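PDB 4EZI: uncharacterized protein from Legionella pneumophila subsp. pneumophila str. Philadelphia 1, which is of unknown function but has the alpha/beta-hydrolase fold and may act as a hydrolase, possibly a triacylglycerol lipase. Local coordinates for residues S192-G197 with A308-V313. Residues are numbered along the deposited sequence; the frame is centred on the assembly and turned at random.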
loop_
_atom_site.group_PDB
_atom_site.type_symbol
_atom_site.label_atom_id
_atom_site.label_comp_id
_atom_site.label_asym_id
_atom_site.label_seq_id
_atom_site.Cartn_x
_atom_site.Cartn_y
_atom_site.Cartn_z
ATOM N N SER A 192 4.907 -14.328 8.755
ATOM C CA SER A 192 3.876 -15.035 9.538
ATOM C C SER A 192 2.495 -15.013 8.895
ATOM O O SER A 192 1.756 -15.979 8.992
ATOM C CB SER A 192 3.786 -14.460 10.960
ATOM O OG SER A 192 5.065 -14.379 11.566
ATOM N N ALA A 193 2.122 -13.909 8.254
ATOM C CA ALA A 193 0.796 -13.803 7.642
ATOM C C ALA A 193 0.777 -12.554 6.782
ATOM O O ALA A 193 1.452 -11.564 7.081
ATOM C CB ALA A 193 -0.302 -13.717 8.671
ATOM N N VAL A 194 -0.029 -12.587 5.725
ATOM C CA VAL A 194 -0.109 -11.526 4.720
ATOM C C VAL A 194 -1.593 -11.296 4.403
ATOM O O VAL A 194 -2.306 -12.252 4.107
ATOM C CB VAL A 194 0.682 -11.925 3.458
ATOM C CG1 VAL A 194 0.629 -10.796 2.427
ATOM C CG2 VAL A 194 2.125 -12.233 3.828
ATOM N N ALA A 195 -2.039 -10.040 4.406
ATOM C CA ALA A 195 -3.444 -9.735 4.185
ATOM C C ALA A 195 -3.598 -8.432 3.363
ATOM O O ALA A 195 -3.879 -7.363 3.904
ATOM C CB ALA A 195 -4.203 -9.635 5.506
ATOM N N PRO A 196 -3.414 -8.496 2.034
ATOM C CA PRO A 196 -3.672 -7.339 1.188
ATOM C C PRO A 196 -5.153 -7.011 1.171
ATOM O O PRO A 196 -5.970 -7.882 0.911
ATOM C CB PRO A 196 -3.197 -7.798 -0.192
ATOM C CG PRO A 196 -3.411 -9.241 -0.163
ATOM C CD PRO A 196 -3.044 -9.669 1.230
ATOM N N GLY A 197 -5.473 -5.731 1.386
ATOM C CA GLY A 197 -6.825 -5.238 1.400
ATOM C C GLY A 197 -7.180 -4.497 0.130
ATOM O O GLY A 197 -6.467 -3.586 -0.300
ATOM N N ALA A 308 3.656 -17.859 3.385
ATOM C CA ALA A 308 2.940 -17.562 4.615
ATOM C C ALA A 308 1.456 -17.632 4.327
ATOM O O ALA A 308 1.038 -17.449 3.173
ATOM C CB ALA A 308 3.283 -16.164 5.114
ATOM N N PRO A 309 0.642 -17.854 5.362
ATOM C CA PRO A 309 -0.801 -17.723 5.210
ATOM C C PRO A 309 -1.174 -16.393 4.580
ATOM O O PRO A 309 -0.613 -15.345 4.956
ATOM C CB PRO A 309 -1.305 -17.816 6.655
ATOM C CG PRO A 309 -0.262 -18.604 7.365
ATOM C CD PRO A 309 1.043 -18.269 6.725
ATOM N N LEU A 310 -2.135 -16.450 3.669
ATOM C CA LEU A 310 -2.494 -15.328 2.815
ATOM C C LEU A 310 -4.006 -15.147 2.768
ATOM O O LEU A 310 -4.732 -16.074 2.404
ATOM C CB LEU A 310 -1.942 -15.563 1.407
ATOM C CG LEU A 310 -2.290 -14.549 0.323
ATOM C CD1 LEU A 310 -1.704 -13.180 0.653
ATOM C CD2 LEU A 310 -1.796 -15.056 -1.032
ATOM N N LEU A 311 -4.442 -13.929 3.087
ATOM C CA LEU A 311 -5.843 -13.553 3.052
ATOM C C LEU A 311 -6.040 -12.408 2.061
ATOM O O LEU A 311 -5.509 -11.346 2.282
ATOM C CB LEU A 311 -6.338 -13.103 4.433
ATOM C CG LEU A 311 -7.753 -12.532 4.478
ATOM C CD1 LEU A 311 -8.782 -13.558 4.093
ATOM C CD2 LEU A 311 -8.092 -11.900 5.824
ATOM N N LEU A 312 -6.821 -12.614 1.006
ATOM C CA LEU A 312 -7.168 -11.544 0.083
ATOM C C LEU A 312 -8.523 -11.025 0.544
ATOM O O LEU A 312 -9.533 -11.723 0.399
ATOM C CB LEU A 312 -7.248 -12.063 -1.360
ATOM C CG LEU A 312 -6.084 -12.914 -1.857
ATOM C CD1 LEU A 312 -6.297 -13.218 -3.358
ATOM C CD2 LEU A 312 -4.714 -12.250 -1.570
ATOM N N VAL A 313 -8.554 -9.836 1.133
ATOM C CA VAL A 313 -9.772 -9.322 1.746
ATOM C C VAL A 313 -10.176 -7.977 1.124
ATOM O O VAL A 313 -9.362 -7.063 1.022
ATOM C CB VAL A 313 -9.644 -9.270 3.292
ATOM C CG1 VAL A 313 -8.353 -8.557 3.759
ATOM C CG2 VAL A 313 -10.889 -8.669 3.914
#
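Val194 is held through both its backbone polar atoms: its N donates to Pro309 O at 2.9 Å, and its O accepts from Leu311 N, also at 2.9 Å. The first bond is noticeably bent, 142° at the hydrogen. Two residues on, Pro196 has no N-H to offer; in the conformer given, one of two, its CD instead lies 3.2 Å from Leu311 O. That carbonyl also receives the CA-H of Ala195, a weaker contact of 3.2 Å between Ala195 CA and Leu311 O. Regular pairing resumes when Val313 N bonds to Pro196 O at 3.2 Å, and Gly197 CA makes a CA-H...O contact with Val313 O.

Side chains alternate between two faces. On one, Val194 places CG1 anti to the backbone N (chi1 -178°), where it meets Leu310 CD1 at 3.8 Å, the two branched side chains crossing at a slant. In the same Pro196 conformer, this Leu310 methyl touches Pro196 CD, and Leu312 CD2 approaches the ring. Branched and apolar, Val194 and Leu310 suit this buried face, where helix 170-185 packs with Phe179 against Val194 and Ala308. On the other face, Ala193, Pro309 and Leu311 pack against Phe365, Phe366 and Phe369 of helix 355-370, whose Gln362 NE2 bonds to Ala195 O. Ala193 is small enough to sit close under that helix, Ala195 fits beside Leu311 with their CB atoms 4.2 Å apart, and apolar Leu311 fills space against Phe365.

Strand 162-168 flanks 193-197 on its far side, and Ser192 OG bonds to Leu163 N. The two strands run almost parallel, at 13°, as neighbours in the central sheet of an alpha/beta hydrolase. The long, largely helical insertion between them is consistent with a cap, and Gly197 lies near a probable nucleophile elbow and Ser-His-Asp triad.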